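Local coordinates for flagellar hook-associated protein 3 (Bacillus cereus, PDB 5ZIY) that probably serves as a structural component of the junction between the hook and the filament of the bacterial flagellum, at residues 32-37 with 89-94; 44-49 with 171-176; 75-80 with 149-154; 82-87 with 142-147; 94-99 with 131-136. All blocks are in the same frame, centred on the assembly; numbering follows the deposited sequence.

Interaction 1. Residues 32-37 with 89-94; sequences KNVLTQ and TKEQGR. With ZN (zinc ion), chain D.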
# COMPACT_ATOMS: atom_id res chain seq x y z
N LYS A 32 13.34 0.51 2.71
CA LYS A 32 12.50 0.61 3.89
C LYS A 32 11.63 1.85 3.82
O LYS A 32 10.53 1.87 4.39
CB LYS A 32 13.30 0.65 5.19
CG LYS A 32 14.00 -0.66 5.70
CD LYS A 32 14.54 -0.41 7.18
N ASN A 33 12.13 2.92 3.21
CA ASN A 33 11.29 4.09 3.03
C ASN A 33 10.05 3.77 2.13
O ASN A 33 8.94 4.12 2.46
CB ASN A 33 12.11 5.22 2.49
CG ASN A 33 11.30 6.41 2.11
OD1 ASN A 33 10.53 6.94 2.92
ND2 ASN A 33 11.49 6.89 0.85
N VAL A 34 10.24 3.08 1.02
CA VAL A 34 9.15 2.76 0.12
C VAL A 34 8.16 1.79 0.80
O VAL A 34 6.96 1.98 0.74
CB VAL A 34 9.70 2.16 -1.16
CG1 VAL A 34 8.63 1.48 -1.94
CG2 VAL A 34 10.34 3.28 -2.00
N LEU A 35 8.69 0.80 1.49
CA LEU A 35 7.91 -0.13 2.24
C LEU A 35 7.16 0.47 3.42
O LEU A 35 6.00 0.12 3.67
CB LEU A 35 8.79 -1.27 2.73
CG LEU A 35 9.37 -2.16 1.63
CD1 LEU A 35 10.34 -3.17 2.21
CD2 LEU A 35 8.25 -2.85 0.84
N THR A 36 7.79 1.38 4.14
CA THR A 36 7.09 2.05 5.23
C THR A 36 5.93 2.85 4.69
O THR A 36 4.82 2.76 5.20
CB THR A 36 8.05 2.93 6.01
OG1 THR A 36 9.03 2.06 6.55
CG2 THR A 36 7.35 3.71 7.15
N GLN A 37 6.15 3.55 3.59
CA GLN A 37 5.11 4.38 3.01
C GLN A 37 3.97 3.50 2.54
O GLN A 37 2.80 3.85 2.72
CB GLN A 37 5.65 5.23 1.85
CG GLN A 37 6.52 6.40 2.30
CD GLN A 37 6.71 7.48 1.21
OE1 GLN A 37 5.79 7.78 0.43
NE2 GLN A 37 7.90 8.06 1.17
N THR A 89 -0.98 7.36 -3.75
CA THR A 89 0.30 7.65 -3.11
C THR A 89 1.51 7.43 -4.05
O THR A 89 1.60 6.44 -4.76
CB THR A 89 0.47 6.87 -1.77
OG1 THR A 89 -0.60 7.23 -0.90
CG2 THR A 89 1.80 7.19 -1.07
N LYS A 90 2.38 8.44 -4.08
CA LYS A 90 3.54 8.49 -4.98
C LYS A 90 4.83 8.72 -4.20
O LYS A 90 4.87 9.55 -3.34
CB LYS A 90 3.33 9.61 -5.96
CG LYS A 90 4.46 9.90 -6.93
CD LYS A 90 4.01 11.04 -7.89
CE LYS A 90 5.05 11.39 -8.95
NZ LYS A 90 4.85 12.78 -9.45
N GLU A 91 5.87 7.96 -4.52
CA GLU A 91 7.14 8.07 -3.86
C GLU A 91 8.22 7.71 -4.86
O GLU A 91 8.03 6.77 -5.63
CB GLU A 91 7.16 7.07 -2.69
CG GLU A 91 8.48 6.97 -1.93
CD GLU A 91 9.03 8.28 -1.43
OE1 GLU A 91 8.25 9.25 -1.19
OE2 GLU A 91 10.27 8.34 -1.26
N GLN A 92 9.34 8.46 -4.84
CA GLN A 92 10.46 8.27 -5.78
C GLN A 92 9.94 8.16 -7.18
O GLN A 92 10.27 7.21 -7.88
CB GLN A 92 11.26 7.00 -5.48
CG GLN A 92 11.88 6.90 -4.09
CD GLN A 92 12.69 8.12 -3.75
OE1 GLN A 92 13.42 8.65 -4.60
NE2 GLN A 92 12.60 8.56 -2.50
N GLY A 93 9.14 9.13 -7.61
CA GLY A 93 8.77 9.23 -9.00
C GLY A 93 7.75 8.24 -9.54
O GLY A 93 7.34 8.35 -10.67
N ARG A 94 7.29 7.31 -8.72
CA ARG A 94 6.31 6.34 -9.14
C ARG A 94 5.20 6.12 -8.11
O ARG A 94 5.40 6.31 -6.90
CB ARG A 94 7.00 5.00 -9.40
CG ARG A 94 7.94 4.99 -10.63
CD ARG A 94 7.14 5.15 -11.88
NE ARG A 94 7.93 5.12 -13.11
CZ ARG A 94 8.40 6.19 -13.76
NH1 ARG A 94 8.21 7.40 -13.28
NH2 ARG A 94 9.07 6.04 -14.90
ZN ZN D . 10.36 10.79 -0.95
O HOH W 1 9.51 10.39 1.39
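Asn33 and Gln92 place their amide nitrogens on opposite faces of the Glu91 carboxylate, while a zinc ion is ligated by its oxygens. Asn33 ND2 donates to Glu91 OE2 at 2.8 Å, from above the carboxylate plane, with the acceptor close to the plane of its own amide; the two flat groups stand 88° apart. Gln92 NE2 reaches the same OE2 at 2.6 Å, on the anti side and tilted out of the plane. Zinc sits 2.5 Å from Glu91 OE2 and 2.6 Å from Glu91 OE1, with water 1 as a further ligand that also donates to Glu91 OE1. The Gln37 and Glu91 side chains cross at about a right angle, their flat groups 65° apart, but the Gln37 amide is modelled too close to Glu91 CD, so the weak NE2 to OE1 bond is doubtful. Nearer the backbone of Glu91, Val34 CG2 rests on Glu91 CG at 4.1 Å.

Glu91 is the last residue of strand 90-91 and the first of a type I' turn to Arg94, which joins it to strand 94-95. Its CB points toward helix 8-60, CG is anti to the backbone N (chi1 175°), and the bend at chi2 swings CD across the helix surface to where Asn33 ND2 and the zinc ion meet its oxygens. Leu35, on the same helix, packs on helix 162-204. Two amide N-H groups and a metal thus converge on OE2, which probably stabilises the ionised carboxylate, while the one sound hydrogen bond across the contact, from Asn33, ties the hairpin to the helix.

Interaction 2. Residues 44-49 with 171-176; sequences GVLKSL and QNLDGI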
# COMPACT_ATOMS: atom_id res chain seq x y z
N GLY A 44 -3.93 3.13 6.50
CA GLY A 44 -4.85 4.20 6.33
C GLY A 44 -6.10 3.71 5.60
O GLY A 44 -7.20 4.14 5.94
N VAL A 45 -5.93 2.83 4.60
CA VAL A 45 -7.07 2.21 3.93
C VAL A 45 -7.84 1.29 4.88
O VAL A 45 -9.05 1.38 4.94
CB VAL A 45 -6.67 1.47 2.64
CG1 VAL A 45 -7.93 0.83 1.95
CG2 VAL A 45 -5.93 2.45 1.61
N LEU A 46 -7.15 0.44 5.64
CA LEU A 46 -7.78 -0.47 6.61
C LEU A 46 -8.69 0.31 7.57
O LEU A 46 -9.80 -0.09 7.83
CB LEU A 46 -6.72 -1.22 7.38
CG LEU A 46 -7.05 -2.52 8.16
CD1 LEU A 46 -5.77 -3.38 8.34
CD2 LEU A 46 -7.61 -2.25 9.52
N LYS A 47 -8.19 1.42 8.07
CA LYS A 47 -8.92 2.30 8.99
C LYS A 47 -10.16 2.89 8.31
O LYS A 47 -11.24 2.95 8.91
CB LYS A 47 -7.98 3.45 9.39
CG LYS A 47 -8.00 3.90 10.77
CD LYS A 47 -6.60 4.42 11.16
CE LYS A 47 -6.66 5.33 12.38
NZ LYS A 47 -5.34 5.96 12.63
N SER A 48 -9.99 3.34 7.05
CA SER A 48 -11.11 3.86 6.31
C SER A 48 -12.23 2.80 6.09
O SER A 48 -13.43 3.08 6.22
CB SER A 48 -10.63 4.43 4.96
OG SER A 48 -9.79 5.55 5.19
N LEU A 49 -11.85 1.59 5.73
CA LEU A 49 -12.84 0.57 5.38
C LEU A 49 -13.55 0.11 6.64
O LEU A 49 -14.75 -0.14 6.63
CB LEU A 49 -12.23 -0.60 4.60
CG LEU A 49 -11.68 -0.18 3.24
CD1 LEU A 49 -11.22 -1.45 2.48
CD2 LEU A 49 -12.71 0.62 2.38
N GLN A 171 -14.95 -8.41 2.24
CA GLN A 171 -14.00 -9.11 1.35
C GLN A 171 -12.90 -8.21 0.80
O GLN A 171 -11.75 -8.62 0.70
CB GLN A 171 -14.74 -9.76 0.19
CG GLN A 171 -15.58 -10.94 0.64
CD GLN A 171 -16.43 -11.51 -0.48
OE1 GLN A 171 -16.66 -10.84 -1.49
NE2 GLN A 171 -16.91 -12.74 -0.30
N ASN A 172 -13.24 -6.97 0.47
CA ASN A 172 -12.21 -6.01 0.06
C ASN A 172 -11.21 -5.73 1.17
O ASN A 172 -10.01 -5.75 0.94
CB ASN A 172 -12.85 -4.70 -0.37
CG ASN A 172 -13.74 -4.84 -1.59
OD1 ASN A 172 -13.59 -5.76 -2.39
ND2 ASN A 172 -14.67 -3.89 -1.74
N LEU A 173 -11.71 -5.51 2.38
CA LEU A 173 -10.88 -5.24 3.55
C LEU A 173 -9.93 -6.42 3.84
O LEU A 173 -8.74 -6.20 4.16
CB LEU A 173 -11.77 -4.97 4.76
CG LEU A 173 -11.14 -4.69 6.11
CD1 LEU A 173 -10.07 -3.64 5.96
CD2 LEU A 173 -12.21 -4.27 7.10
N ASP A 174 -10.43 -7.65 3.72
CA ASP A 174 -9.58 -8.84 3.89
C ASP A 174 -8.45 -8.84 2.86
O ASP A 174 -7.34 -9.26 3.12
CB ASP A 174 -10.39 -10.12 3.71
CG ASP A 174 -11.43 -10.34 4.80
OD1 ASP A 174 -11.31 -9.73 5.89
OD2 ASP A 174 -12.36 -11.15 4.56
N GLY A 175 -8.76 -8.43 1.65
CA GLY A 175 -7.72 -8.19 0.65
C GLY A 175 -6.69 -7.16 1.12
O GLY A 175 -5.51 -7.34 0.91
N ILE A 176 -7.11 -6.10 1.78
CA ILE A 176 -6.15 -5.07 2.22
C ILE A 176 -5.35 -5.58 3.43
O ILE A 176 -4.16 -5.31 3.56
CB ILE A 176 -6.86 -3.77 2.66
CG1 ILE A 176 -7.56 -3.10 1.45
CG2 ILE A 176 -5.88 -2.86 3.45
CD1 ILE A 176 -6.63 -2.58 0.34
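Leu49 and Leu173 meet where the two long helices of the protein, 8-60 and 162-204, run antiparallel within the helical bundle. Over these short segments the axes approach to 9.8 Å at a signed crossing angle of -160°, and apolar side chains fill the space between them. Leu173 reaches in from its side. Its CG lies anti to the backbone N (chi1 179°), and methyl CD1 then settles between two residues one turn apart, 3.9 Å from Leu46 CG and 4.0 Å from Leu49 CB. Leu46 and Leu173 cross at about a right angle.

One turn further along, Ile176 works with a different branch for each neighbour. Its CG1 touches Val45 CG1 at 4.0 Å and Leu49 CD1 at 4.1 Å, while its CG2 lies against Leu46 CB at 4.3 Å. The buried flank is completed by the other two helices: Val45 packs on Leu86, Leu49 on Val143 and Leu147, and Ile176 on Leu140. This is plain core packing that joins the N-terminal and C-terminal helices. There is a backbone contact as well: Leu49 CD1 lies 4.0 Å from Leu173 CA.

Interaction 3. Residues 75-80 with 149-154; sequences EIDQIL and QMSEAM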
# COMPACT_ATOMS: atom_id res chain seq x y z
N GLU A 75 -20.71 10.94 4.77
CA GLU A 75 -19.41 10.66 5.38
C GLU A 75 -18.68 9.53 4.66
O GLU A 75 -17.46 9.57 4.53
CB GLU A 75 -19.55 10.33 6.86
CG GLU A 75 -18.76 11.24 7.78
CD GLU A 75 -17.50 10.62 8.30
OE1 GLU A 75 -16.54 10.51 7.50
OE2 GLU A 75 -17.47 10.26 9.51
N ILE A 76 -19.42 8.54 4.18
CA ILE A 76 -18.85 7.50 3.35
C ILE A 76 -18.18 8.11 2.09
O ILE A 76 -17.21 7.59 1.59
CB ILE A 76 -19.91 6.48 2.93
CG1 ILE A 76 -20.38 5.64 4.13
CG2 ILE A 76 -19.36 5.55 1.87
CD1 ILE A 76 -19.68 4.33 4.25
N ASP A 77 -18.75 9.21 1.60
CA ASP A 77 -18.18 9.99 0.49
C ASP A 77 -16.84 10.64 0.85
O ASP A 77 -15.94 10.70 0.01
CB ASP A 77 -19.19 11.04 0.02
CG ASP A 77 -18.77 11.73 -1.25
OD1 ASP A 77 -18.84 11.10 -2.32
OD2 ASP A 77 -18.40 12.93 -1.16
N GLN A 78 -16.70 11.14 2.07
CA GLN A 78 -15.41 11.65 2.52
C GLN A 78 -14.38 10.50 2.52
O GLN A 78 -13.22 10.66 2.13
CB GLN A 78 -15.48 12.23 3.94
CG GLN A 78 -16.38 13.47 4.15
CD GLN A 78 -16.31 14.02 5.61
OE1 GLN A 78 -17.27 13.87 6.38
NE2 GLN A 78 -15.17 14.63 5.98
N ILE A 79 -14.82 9.34 3.00
CA ILE A 79 -13.98 8.16 3.08
C ILE A 79 -13.58 7.72 1.67
O ILE A 79 -12.43 7.35 1.43
CB ILE A 79 -14.70 7.05 3.90
CG1 ILE A 79 -14.71 7.46 5.39
CG2 ILE A 79 -13.99 5.71 3.81
CD1 ILE A 79 -15.55 6.51 6.31
N LEU A 80 -14.50 7.79 0.73
CA LEU A 80 -14.17 7.44 -0.63
C LEU A 80 -13.03 8.36 -1.14
O LEU A 80 -12.04 7.90 -1.72
CB LEU A 80 -15.41 7.55 -1.53
CG LEU A 80 -15.11 7.57 -3.03
CD1 LEU A 80 -14.64 6.23 -3.49
CD2 LEU A 80 -16.38 7.96 -3.80
N GLN A 149 -20.57 2.84 -4.54
CA GLN A 149 -21.93 2.33 -4.52
C GLN A 149 -22.54 2.44 -3.09
O GLN A 149 -23.76 2.54 -2.94
CB GLN A 149 -22.01 0.88 -5.01
CG GLN A 149 -21.47 0.61 -6.41
CD GLN A 149 -21.35 -0.90 -6.69
OE1 GLN A 149 -22.35 -1.63 -6.63
NE2 GLN A 149 -20.12 -1.37 -6.96
N MET A 150 -21.68 2.40 -2.06
CA MET A 150 -22.12 2.55 -0.67
C MET A 150 -22.65 3.95 -0.46
O MET A 150 -23.75 4.13 0.00
CB MET A 150 -20.97 2.28 0.30
CG MET A 150 -20.75 0.81 0.67
SD MET A 150 -19.39 0.62 1.89
CE MET A 150 -19.75 -0.98 2.62
N SER A 151 -21.88 4.94 -0.90
CA SER A 151 -22.23 6.35 -0.76
C SER A 151 -23.51 6.70 -1.52
O SER A 151 -24.42 7.36 -1.00
CB SER A 151 -21.04 7.16 -1.26
OG SER A 151 -21.36 8.52 -1.44
N GLU A 152 -23.60 6.24 -2.76
CA GLU A 152 -24.82 6.45 -3.52
C GLU A 152 -26.05 5.73 -2.94
O GLU A 152 -27.13 6.32 -2.90
CB GLU A 152 -24.60 6.09 -5.01
N ALA A 153 -25.89 4.47 -2.53
CA ALA A 153 -26.99 3.71 -1.90
C ALA A 153 -27.53 4.45 -0.68
O ALA A 153 -28.74 4.60 -0.49
CB ALA A 153 -26.57 2.30 -1.52
N MET A 154 -26.62 4.99 0.09
CA MET A 154 -27.04 5.68 1.28
C MET A 154 -27.72 7.00 0.95
O MET A 154 -28.83 7.25 1.43
CB MET A 154 -25.87 5.84 2.22
CG MET A 154 -25.58 4.50 2.87
SD MET A 154 -24.23 4.52 4.03
CE MET A 154 -24.15 2.77 4.46
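Ile76 points its CB at helix segment 149-154, and from there its two branches go to different neighbours. Methyl CG2, anti to the backbone N, presses on the backbone of the partner: it is 3.8 Å from Ser151 N and 3.9 Å from Ser151 CB, with Met150 CB at 4.0 Å. The other branch, CG1, lies beside the backbone N (chi1 -69°) and touches the thioether, 4.0 Å from Met154 SD; the two side chains cross at about a right angle. At the tip, CD1 has Met150 SD as its nearest atom in the other segment, 4.4 Å off.

Next to it, Asp77 leans its CB on Ser151 OG at 3.6 Å. The polar ends of this pair look elsewhere: Asp77 OD2 forms a salt bridge with Lys81 on its own helix, and Ser151 OG makes a weak hydrogen bond to Gly73 O, which also links the two helices just before segment 75-80.

The two segments run antiparallel, 163° between their directions; their axes approach to 8.6 Å, and the CA atoms of Ile76 and the small Ser151 are the nearest pair. Around them lie the long helices, Met150 touching Leu165 and Thr56, and Met154 touching Leu162 and Ala59. The contact lies near one end of the bundle, where helices 67-87 and 137-155 form an antiparallel pair against the two long ones. Aliphatic carbons and the Met154 sulfur carry most of the interface, whereas its few polar groups are met by partners outside the two segments, so cohesion between the segments rests on dispersion and on the exclusion of water.

Interaction 4. Residues 82-87 with 142-147; sequences QVVYLA and PVIKTL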
# COMPACT_ATOMS: atom_id res chain seq x y z
N GLN A 82 -10.80 9.94 0.66
CA GLN A 82 -9.56 9.71 1.38
C GLN A 82 -8.88 8.47 0.79
O GLN A 82 -7.66 8.44 0.61
CB GLN A 82 -9.85 9.52 2.86
CG GLN A 82 -8.71 8.97 3.72
CD GLN A 82 -7.63 10.01 3.99
OE1 GLN A 82 -7.55 11.04 3.30
NE2 GLN A 82 -6.81 9.76 5.02
N VAL A 83 -9.69 7.44 0.47
CA VAL A 83 -9.13 6.19 -0.05
C VAL A 83 -8.56 6.37 -1.45
O VAL A 83 -7.55 5.75 -1.78
CB VAL A 83 -10.18 5.04 -0.03
CG1 VAL A 83 -9.65 3.81 -0.73
CG2 VAL A 83 -10.55 4.72 1.42
N VAL A 84 -9.23 7.16 -2.28
CA VAL A 84 -8.70 7.51 -3.58
C VAL A 84 -7.34 8.28 -3.42
O VAL A 84 -6.39 7.97 -4.10
CB VAL A 84 -9.70 8.31 -4.43
CG1 VAL A 84 -9.03 8.81 -5.72
CG2 VAL A 84 -10.88 7.48 -4.82
N TYR A 85 -7.27 9.25 -2.53
CA TYR A 85 -6.01 9.93 -2.20
C TYR A 85 -4.92 8.93 -1.84
O TYR A 85 -3.84 8.95 -2.42
CB TYR A 85 -6.25 10.95 -1.09
CG TYR A 85 -5.07 11.46 -0.27
CD1 TYR A 85 -4.19 12.45 -0.76
CD2 TYR A 85 -4.90 11.03 1.05
CE1 TYR A 85 -3.13 12.94 0.06
CE2 TYR A 85 -3.87 11.52 1.85
CZ TYR A 85 -2.98 12.45 1.37
OH TYR A 85 -1.98 12.88 2.26
N LEU A 86 -5.25 7.99 -0.96
CA LEU A 86 -4.33 6.98 -0.49
C LEU A 86 -3.93 6.03 -1.63
O LEU A 86 -2.79 5.63 -1.73
CB LEU A 86 -4.89 6.20 0.74
CG LEU A 86 -5.12 6.88 2.09
CD1 LEU A 86 -5.94 5.95 3.06
CD2 LEU A 86 -3.80 7.36 2.85
N ALA A 87 -4.84 5.66 -2.50
CA ALA A 87 -4.52 4.79 -3.60
C ALA A 87 -3.56 5.44 -4.61
O ALA A 87 -2.82 4.73 -5.32
CB ALA A 87 -5.85 4.28 -4.28
N PRO A 142 -11.63 -2.57 -6.61
CA PRO A 142 -12.93 -2.95 -6.06
C PRO A 142 -13.23 -2.27 -4.71
O PRO A 142 -14.40 -2.06 -4.38
CB PRO A 142 -12.88 -4.51 -5.95
CG PRO A 142 -11.66 -4.95 -6.62
CD PRO A 142 -10.70 -3.72 -6.69
N VAL A 143 -12.18 -1.92 -3.96
CA VAL A 143 -12.34 -1.14 -2.77
C VAL A 143 -13.09 0.12 -3.06
O VAL A 143 -14.09 0.42 -2.41
CB VAL A 143 -11.00 -0.78 -2.14
CG1 VAL A 143 -11.19 0.22 -1.03
CG2 VAL A 143 -10.37 -2.04 -1.59
N ILE A 144 -12.61 0.85 -4.06
CA ILE A 144 -13.16 2.16 -4.41
C ILE A 144 -14.56 2.03 -5.01
O ILE A 144 -15.45 2.79 -4.67
CB ILE A 144 -12.21 2.92 -5.38
CG1 ILE A 144 -10.86 3.13 -4.72
CG2 ILE A 144 -12.84 4.25 -5.86
CD1 ILE A 144 -9.70 3.52 -5.67
N LYS A 145 -14.76 1.05 -5.89
CA LYS A 145 -16.08 0.88 -6.53
C LYS A 145 -17.14 0.58 -5.50
O LYS A 145 -18.23 1.13 -5.58
CB LYS A 145 -16.05 -0.22 -7.59
CG LYS A 145 -15.24 0.18 -8.81
CD LYS A 145 -14.97 -0.96 -9.78
CE LYS A 145 -14.33 -0.43 -11.08
NZ LYS A 145 -13.65 -1.48 -11.91
N THR A 146 -16.81 -0.30 -4.54
CA THR A 146 -17.72 -0.62 -3.46
C THR A 146 -18.03 0.64 -2.63
O THR A 146 -19.19 0.90 -2.35
CB THR A 146 -17.17 -1.75 -2.57
OG1 THR A 146 -16.95 -2.92 -3.37
CG2 THR A 146 -18.16 -2.09 -1.42
N LEU A 147 -17.01 1.43 -2.26
CA LEU A 147 -17.27 2.63 -1.43
C LEU A 147 -18.23 3.57 -2.22
O LEU A 147 -19.15 4.16 -1.66
CB LEU A 147 -15.97 3.37 -1.05
CG LEU A 147 -15.08 2.71 0.01
CD1 LEU A 147 -13.74 3.53 0.17
CD2 LEU A 147 -15.81 2.52 1.33
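Val83 and Leu147 make the closest contact between these two segments, an antiparallel helix pair that is part of the helical bundle: Val83 CG2 lies 3.6 Å from Leu147 CD1. The other methyl of the same valine, CG1, sits anti to the backbone N (chi1 172°) and touches Val143 CG1 at 3.9 Å. Val83 thus bridges residues a turn apart on the facing helix, crossing both side chains at about a right angle.

Ile144 does the matching work from the other side. Its CG2 meets Val84 CG2 at 3.9 Å, whereas its CG1 branch stretches on, chi2 164°, and delivers CD1 to Ala87 CB at 4.2 Å, on the last turn of helix 67-87. The axes of the two segments stand 10.3 Å apart with an angle of 166° between their directions.

The next shell is supplied from two sides. Helix 8-60 lies against one flank, Val83 on Ser48, Val143 on Leu49 and Leu147 on Ala52, while Phe107 from a loop covers Ala87 and Ile144. Within the pair, Leu80 extends the apolar row by touching both Ile144 and Leu147. Helix 137-155 is kinked at Pro142 and Val143, whose nitrogens have no bond to the preceding turn. On the side of it toward helix 162-204, Thr146 OG1 is hydrogen-bonded to Glu168 OE1.

Interaction 5. Residues 94-99 with 131-136; sequences RYIFGG and KAFRNG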
# COMPACT_ATOMS: atom_id res chain seq x y z
N ARG A 94 7.29 7.31 -8.72
CA ARG A 94 6.31 6.34 -9.14
C ARG A 94 5.20 6.12 -8.11
O ARG A 94 5.40 6.31 -6.90
CB ARG A 94 7.00 5.00 -9.40
CG ARG A 94 7.94 4.99 -10.63
CD ARG A 94 7.14 5.15 -11.88
NE ARG A 94 7.93 5.12 -13.11
CZ ARG A 94 8.40 6.19 -13.76
NH1 ARG A 94 8.21 7.40 -13.28
NH2 ARG A 94 9.07 6.04 -14.90
N TYR A 95 4.03 5.71 -8.61
CA TYR A 95 2.90 5.37 -7.73
C TYR A 95 3.03 3.99 -7.14
O TYR A 95 3.21 3.02 -7.87
CB TYR A 95 1.59 5.51 -8.49
CG TYR A 95 1.32 6.93 -8.92
CD1 TYR A 95 0.72 7.82 -8.06
CD2 TYR A 95 1.61 7.37 -10.19
CE1 TYR A 95 0.46 9.15 -8.44
CE2 TYR A 95 1.37 8.73 -10.59
CZ TYR A 95 0.79 9.59 -9.71
OH TYR A 95 0.52 10.88 -10.08
N ILE A 96 2.92 3.87 -5.82
CA ILE A 96 3.11 2.55 -5.23
C ILE A 96 2.05 1.53 -5.62
O ILE A 96 2.30 0.29 -5.56
CB ILE A 96 3.23 2.60 -3.69
CG1 ILE A 96 2.06 3.33 -3.09
CG2 ILE A 96 4.57 3.33 -3.25
CD1 ILE A 96 1.83 2.96 -1.60
N PHE A 97 0.88 2.04 -6.00
CA PHE A 97 -0.22 1.22 -6.54
C PHE A 97 -0.56 1.49 -8.00
O PHE A 97 -1.61 1.03 -8.54
CB PHE A 97 -1.45 1.37 -5.65
CG PHE A 97 -1.21 0.93 -4.25
CD1 PHE A 97 -0.95 -0.40 -3.98
CD2 PHE A 97 -1.28 1.81 -3.21
CE1 PHE A 97 -0.73 -0.82 -2.67
CE2 PHE A 97 -1.07 1.38 -1.90
CZ PHE A 97 -0.78 0.06 -1.64
N GLY A 98 0.39 2.12 -8.69
CA GLY A 98 0.27 2.37 -10.12
C GLY A 98 1.33 1.78 -11.03
O GLY A 98 1.50 2.23 -12.19
N GLY A 99 2.05 0.77 -10.54
CA GLY A 99 3.05 0.04 -11.32
C GLY A 99 4.05 0.93 -12.02
O GLY A 99 4.61 1.86 -11.43
N LYS A 131 9.03 -6.32 -5.20
CA LYS A 131 8.18 -5.39 -5.93
C LYS A 131 8.04 -4.15 -5.15
O LYS A 131 7.47 -4.18 -4.07
CB LYS A 131 6.80 -6.00 -6.14
CG LYS A 131 6.85 -7.31 -6.93
CD LYS A 131 5.63 -8.15 -6.61
CE LYS A 131 5.57 -9.45 -7.44
NZ LYS A 131 5.38 -9.06 -8.87
N ALA A 132 8.58 -3.05 -5.66
CA ALA A 132 8.56 -1.77 -5.00
C ALA A 132 7.30 -0.97 -5.38
O ALA A 132 6.74 -0.28 -4.52
CB ALA A 132 9.79 -0.98 -5.36
N PHE A 133 6.93 -0.99 -6.68
CA PHE A 133 5.75 -0.24 -7.17
C PHE A 133 4.89 -1.20 -7.96
O PHE A 133 5.39 -1.91 -8.83
CB PHE A 133 6.15 0.97 -8.00
CG PHE A 133 7.09 1.88 -7.28
CD1 PHE A 133 6.59 2.91 -6.51
CD2 PHE A 133 8.45 1.70 -7.37
CE1 PHE A 133 7.43 3.75 -5.83
CE2 PHE A 133 9.33 2.57 -6.66
CZ PHE A 133 8.80 3.58 -5.88
N ARG A 134 3.62 -1.32 -7.58
CA ARG A 134 2.81 -2.44 -8.08
C ARG A 134 1.58 -1.95 -8.73
O ARG A 134 1.11 -0.88 -8.42
CB ARG A 134 2.44 -3.38 -6.92
CG ARG A 134 3.61 -4.12 -6.38
CD ARG A 134 3.26 -5.01 -5.15
NE ARG A 134 2.58 -6.23 -5.53
CZ ARG A 134 2.37 -7.27 -4.72
NH1 ARG A 134 2.77 -7.21 -3.46
NH2 ARG A 134 1.76 -8.36 -5.16
N ASN A 135 1.09 -2.71 -9.70
CA ASN A 135 -0.22 -2.51 -10.31
C ASN A 135 -1.26 -2.87 -9.26
O ASN A 135 -1.40 -4.02 -8.95
CB ASN A 135 -0.33 -3.41 -11.55
CG ASN A 135 -1.70 -3.39 -12.20
OD1 ASN A 135 -2.73 -3.19 -11.55
ND2 ASN A 135 -1.73 -3.65 -13.54
N GLY A 136 -1.98 -1.88 -8.72
CA GLY A 136 -2.90 -2.10 -7.58
C GLY A 136 -4.37 -2.25 -7.98
O GLY A 136 -5.25 -2.18 -7.13
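Phe133 and Ile96 lie at the tight centre of a crossing between the type I turn Tyr95-Gly98 and the end of strand 129-133, where Ala132 and Phe133 both face Val120 in a classic beta bulge. The Phe133 ring takes Arg94 CB over one face, a CH-pi contact 3.7 Å from CB to the ring centroid and 17° off the normal. The backbone of Tyr95 and Ile96 comes to the edge of the ring, and Ile96 CG2 packs on Phe133 CD1 at 3.9 Å, the two side chains at about a right angle.

Backbone bonds lock the rest. Arg134 N donates to Ile96 O at 2.9 Å and is nearly straight, 166°. Gly136 N gives its hydrogen to Phe97 O, also at 2.9 Å, while Gly99 N makes a weak bond to Arg134 O. Gly98 and Asn135 are the single bridged pair. Having no side chain, Gly136 lets Phe97 CB lie close beside it at the N-cap of helix 137-155. Phe97 itself runs inward to Thr41, Leu42, Leu139 and Leu140, and Ile96 to Thr38 and Thr41; Phe97 and Ile96 are buried.

The outer side is looser. The arms of Arg94 and Arg134 lead off the contact, both partly exposed. Arg134 NH1 makes a long, weak ion pair with Glu182, while NE lies close to the like charge of Arg179. Lys131, on the solvent side, reaches Asp119 with its NZ in a salt bridge. On the way, Lys131 CD lies over one face of the Arg134 guanidinium, 3.7 Å above its plane and offset toward the rim.

Overall arrangement
Interactions 2, 3 and 4 belong to one bundle core. Interactions 3 and 4 both join helices 67-87 and 137-155, their centres 10 Å apart, and touch through Leu80 CD1 on Ile144 CG2. Interaction 2, centred 9 Å from interaction 4, packs the long helices beside it, linked by a weak hydrogen bond from Asn172 to Thr146. Interactions 1 and 5 lie further along, centres 9 Å apart, sharing Arg94 and the hairpin; Glu91 O lies against the Phe133 ring. The zinc ion bound at interaction 1 is about 9 Å from the nearest atom of the Phe133 side chain. Interaction 5 meets the bundle at Ala87 and Phe97, while interaction 3 is the farthest from interaction 1, their centres 28 Å apart.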